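Long-range contact in 4-phosphoerythronate dehydrogenase (Lactobacillus jensenii, PDB 4PRK), which probably reduces pyruvate to D-lactate with NADH, as a D-lactate dehydrogenase of the D-isomer-specific 2-hydroxyacid dehydrogenase family: residues Lys90-Ser102 with Asp314-Val328. Numbering follows the deposited sequence.
Sequences KYHLTVTNVPVYS and DTIALANGERAHFVV
Thr96 and Val327 form a single antiparallel, non-hydrogen-bonded beta bridge, with CA atoms 4.1 Å apart, where the C-terminal tail runs beside edge strand 94-96 of the parallel sheet that lies apart from the Rossmann-type NAD-binding domain. Two backbone bonds flank the pair: Val328 N to Val95 O at 2.7 Å and Asn97 N to Phe326 O at 2.9 Å. Packing is tight around CG2 of buried Thr96: chi1 of 63° sets it anti to the carbonyl carbon, turned to meet Leu318 CD1 tip to tip at 3.6 Å and Ala324 CB at the same distance. Asp314 holds the returning tail: OD1 accepts His325 N at 2.8 Å from above the carboxylate plane (N-H...O 171°), while OD2 takes Phe326 N on its syn side. With alanine in place of Asp314, the N-H groups of His325 and Phe326 would probably lose their carboxylate acceptor. The solvent side is more exposed: CB of Val327 is directed away from the strand, yet CG1 still reaches Thr94 CG2 at 3.6 Å, and the partly exposed Phe326 ring meets Pro99 obliquely. Back in the buried part, Asn97 ND2 bonds to Val78 O, and Val328 crosses Asn97 at about a right angle, its CG2 3.2 Å from Asn97 OD1.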
# COMPACT_ATOMS: atom_id res chain seq x y z
N LYS A 90 44.16 -17.19 13.16
CA LYS A 90 45.34 -17.42 13.99
C LYS A 90 45.09 -17.13 15.48
O LYS A 90 45.46 -17.93 16.34
CB LYS A 90 46.52 -16.57 13.50
CG LYS A 90 47.69 -16.54 14.47
CD LYS A 90 48.91 -15.91 13.85
CE LYS A 90 50.17 -16.51 14.43
NZ LYS A 90 51.30 -16.13 13.54
N TYR A 91 44.43 -15.99 15.77
CA TYR A 91 44.20 -15.56 17.14
C TYR A 91 42.78 -15.80 17.62
O TYR A 91 42.34 -15.12 18.51
CB TYR A 91 44.57 -14.08 17.30
CG TYR A 91 46.06 -13.88 17.23
CD1 TYR A 91 46.88 -14.26 18.28
CD2 TYR A 91 46.64 -13.33 16.09
CE1 TYR A 91 48.26 -14.09 18.22
CE2 TYR A 91 48.02 -13.16 16.01
CZ TYR A 91 48.82 -13.55 17.08
OH TYR A 91 50.18 -13.37 16.99
N HIS A 92 42.08 -16.76 17.02
CA HIS A 92 40.74 -17.14 17.48
C HIS A 92 39.76 -15.95 17.57
O HIS A 92 38.88 -15.94 18.42
CB HIS A 92 40.83 -17.86 18.84
CG HIS A 92 41.64 -19.12 18.80
ND1 HIS A 92 41.27 -20.26 19.49
CD2 HIS A 92 42.79 -19.43 18.16
CE1 HIS A 92 42.16 -21.21 19.28
NE2 HIS A 92 43.09 -20.73 18.47
N LEU A 93 39.93 -14.97 16.68
CA LEU A 93 39.09 -13.77 16.68
C LEU A 93 37.91 -13.91 15.70
O LEU A 93 38.10 -13.69 14.50
CB LEU A 93 39.92 -12.53 16.29
CG LEU A 93 40.92 -11.92 17.30
CD1 LEU A 93 41.97 -11.06 16.60
CD2 LEU A 93 40.19 -11.09 18.37
N THR A 94 36.72 -14.27 16.19
CA THR A 94 35.50 -14.21 15.35
C THR A 94 35.45 -12.79 14.73
O THR A 94 35.93 -11.83 15.34
CB THR A 94 34.16 -14.53 16.11
OG1 THR A 94 34.19 -15.85 16.69
CG2 THR A 94 32.94 -14.43 15.18
N VAL A 95 34.95 -12.67 13.49
CA VAL A 95 34.70 -11.38 12.82
C VAL A 95 33.20 -11.26 12.51
O VAL A 95 32.61 -12.16 11.90
CB VAL A 95 35.54 -11.23 11.53
CG1 VAL A 95 35.51 -9.80 10.98
CG2 VAL A 95 36.98 -11.66 11.81
N THR A 96 32.57 -10.17 12.98
CA THR A 96 31.18 -9.90 12.64
C THR A 96 31.12 -8.59 11.87
O THR A 96 32.07 -7.78 11.88
CB THR A 96 30.21 -9.79 13.86
OG1 THR A 96 30.58 -8.69 14.71
CG2 THR A 96 30.16 -11.10 14.66
N ASN A 97 29.98 -8.38 11.23
CA ASN A 97 29.77 -7.15 10.50
C ASN A 97 28.31 -6.78 10.51
O ASN A 97 27.47 -7.54 11.02
CB ASN A 97 30.29 -7.33 9.05
CG ASN A 97 29.37 -8.19 8.20
OD1 ASN A 97 28.55 -8.97 8.71
ND2 ASN A 97 29.50 -8.04 6.88
N VAL A 98 28.01 -5.63 9.89
CA VAL A 98 26.63 -5.18 9.68
C VAL A 98 26.27 -5.15 8.17
O VAL A 98 26.50 -4.16 7.45
CB VAL A 98 26.33 -3.85 10.41
CG1 VAL A 98 24.86 -3.51 10.29
CG2 VAL A 98 26.70 -3.98 11.88
N PRO A 99 25.75 -6.26 7.69
CA PRO A 99 25.24 -6.38 6.32
C PRO A 99 24.01 -5.52 6.02
O PRO A 99 23.89 -5.02 4.92
CB PRO A 99 24.94 -7.87 6.18
CG PRO A 99 24.83 -8.38 7.57
CD PRO A 99 25.78 -7.56 8.36
N VAL A 100 23.09 -5.39 6.96
CA VAL A 100 21.83 -4.72 6.71
C VAL A 100 21.62 -3.51 7.63
O VAL A 100 21.03 -3.64 8.69
CB VAL A 100 20.67 -5.73 6.91
CG1 VAL A 100 19.32 -5.07 6.80
CG2 VAL A 100 20.79 -6.88 5.93
N TYR A 101 22.14 -2.33 7.22
CA TYR A 101 22.00 -1.10 8.00
C TYR A 101 20.56 -0.58 8.13
O TYR A 101 19.97 -0.59 9.20
CB TYR A 101 22.60 0.03 7.17
CG TYR A 101 24.06 0.03 6.81
CD1 TYR A 101 25.00 -0.69 7.53
CD2 TYR A 101 24.50 0.82 5.77
CE1 TYR A 101 26.34 -0.63 7.20
CE2 TYR A 101 25.84 0.88 5.43
CZ TYR A 101 26.75 0.16 6.14
OH TYR A 101 28.06 0.23 5.79
N SER A 102 19.99 -0.22 6.99
CA SER A 102 18.57 -0.02 6.80
C SER A 102 18.27 -0.09 5.31
O SER A 102 18.54 0.88 4.60
CB SER A 102 18.14 1.33 7.38
OG SER A 102 16.90 1.77 6.89
N ASP A 314 26.06 -8.09 18.72
CA ASP A 314 26.86 -9.30 18.42
C ASP A 314 28.15 -9.30 19.23
O ASP A 314 28.61 -10.35 19.63
CB ASP A 314 27.26 -9.43 16.94
CG ASP A 314 26.16 -10.06 16.08
OD1 ASP A 314 25.08 -10.41 16.61
OD2 ASP A 314 26.38 -10.20 14.85
N THR A 315 28.73 -8.11 19.45
CA THR A 315 30.02 -8.01 20.11
C THR A 315 29.92 -8.40 21.58
O THR A 315 30.74 -9.19 22.05
CB THR A 315 30.62 -6.63 19.91
OG1 THR A 315 30.80 -6.46 18.51
CG2 THR A 315 31.99 -6.48 20.64
N ILE A 316 28.90 -7.87 22.27
CA ILE A 316 28.56 -8.29 23.65
C ILE A 316 28.27 -9.81 23.75
O ILE A 316 28.69 -10.47 24.72
CB ILE A 316 27.34 -7.48 24.23
CG1 ILE A 316 27.78 -6.03 24.51
CG2 ILE A 316 26.76 -8.14 25.49
CD1 ILE A 316 26.79 -5.18 25.29
N ALA A 317 27.55 -10.34 22.76
CA ALA A 317 27.14 -11.74 22.81
C ALA A 317 28.37 -12.66 22.81
O ALA A 317 28.47 -13.57 23.65
CB ALA A 317 26.20 -12.06 21.64
N LEU A 318 29.30 -12.38 21.91
CA LEU A 318 30.52 -13.20 21.71
C LEU A 318 31.48 -13.06 22.89
O LEU A 318 32.16 -14.01 23.27
CB LEU A 318 31.24 -12.80 20.39
CG LEU A 318 30.48 -13.16 19.09
CD1 LEU A 318 31.09 -12.51 17.84
CD2 LEU A 318 30.41 -14.69 18.99
N ALA A 319 31.50 -11.87 23.48
CA ALA A 319 32.12 -11.66 24.79
C ALA A 319 31.48 -12.54 25.87
O ALA A 319 32.19 -13.06 26.73
CB ALA A 319 32.10 -10.18 25.18
N ASN A 320 30.17 -12.75 25.80
CA ASN A 320 29.45 -13.73 26.66
C ASN A 320 29.45 -15.20 26.16
O ASN A 320 28.75 -16.05 26.70
CB ASN A 320 28.01 -13.26 26.88
CG ASN A 320 27.93 -12.19 27.93
OD1 ASN A 320 28.10 -12.47 29.11
ND2 ASN A 320 27.70 -10.96 27.51
N GLY A 321 30.24 -15.49 25.13
CA GLY A 321 30.21 -16.81 24.52
C GLY A 321 28.87 -17.17 23.89
O GLY A 321 28.68 -18.32 23.49
N GLU A 322 27.94 -16.21 23.80
CA GLU A 322 26.67 -16.42 23.09
C GLU A 322 26.82 -16.23 21.56
O GLU A 322 27.89 -15.84 21.07
CB GLU A 322 25.56 -15.50 23.65
CG GLU A 322 24.57 -16.19 24.58
CD GLU A 322 24.89 -15.99 26.05
OE1 GLU A 322 24.10 -15.29 26.73
OE2 GLU A 322 25.92 -16.52 26.52
N ARG A 323 25.75 -16.53 20.82
CA ARG A 323 25.80 -16.45 19.36
C ARG A 323 25.65 -15.01 18.79
O ARG A 323 24.88 -14.19 19.32
CB ARG A 323 24.72 -17.34 18.73
CG ARG A 323 25.12 -17.89 17.36
CD ARG A 323 26.12 -19.05 17.47
NE ARG A 323 25.52 -20.25 18.06
CZ ARG A 323 24.69 -21.08 17.42
NH1 ARG A 323 24.35 -20.87 16.16
NH2 ARG A 323 24.19 -22.14 18.06
N ALA A 324 26.42 -14.74 17.72
CA ALA A 324 26.34 -13.51 16.93
C ALA A 324 25.48 -13.78 15.69
O ALA A 324 25.45 -14.92 15.19
CB ALA A 324 27.73 -13.04 16.52
N HIS A 325 24.76 -12.77 15.21
CA HIS A 325 23.87 -12.95 14.06
C HIS A 325 24.63 -12.83 12.74
O HIS A 325 24.19 -13.41 11.73
CB HIS A 325 22.66 -11.99 14.11
CG HIS A 325 21.77 -12.18 15.30
ND1 HIS A 325 21.29 -13.42 15.67
CD2 HIS A 325 21.30 -11.31 16.21
CE1 HIS A 325 20.56 -13.30 16.76
NE2 HIS A 325 20.55 -12.03 17.12
N PHE A 326 25.76 -12.12 12.77
CA PHE A 326 26.46 -11.67 11.57
C PHE A 326 27.97 -11.88 11.65
O PHE A 326 28.76 -10.99 11.34
CB PHE A 326 26.11 -10.21 11.29
CG PHE A 326 24.62 -9.95 11.24
CD1 PHE A 326 23.86 -10.46 10.20
CD2 PHE A 326 23.98 -9.23 12.24
CE1 PHE A 326 22.49 -10.23 10.14
CE2 PHE A 326 22.61 -9.01 12.20
CZ PHE A 326 21.86 -9.51 11.15
N VAL A 327 28.35 -13.09 12.05
CA VAL A 327 29.71 -13.64 11.81
C VAL A 327 30.06 -13.71 10.32
O VAL A 327 29.20 -14.02 9.49
CB VAL A 327 29.80 -15.08 12.32
CG1 VAL A 327 31.24 -15.60 12.17
CG2 VAL A 327 29.29 -15.16 13.76
N VAL A 328 31.32 -13.48 9.97
CA VAL A 328 31.69 -13.41 8.55
C VAL A 328 32.88 -14.28 8.11
O VAL A 328 33.87 -14.43 8.84
CB VAL A 328 31.90 -11.92 8.15
CG1 VAL A 328 32.94 -11.75 7.05
CG2 VAL A 328 30.57 -11.29 7.73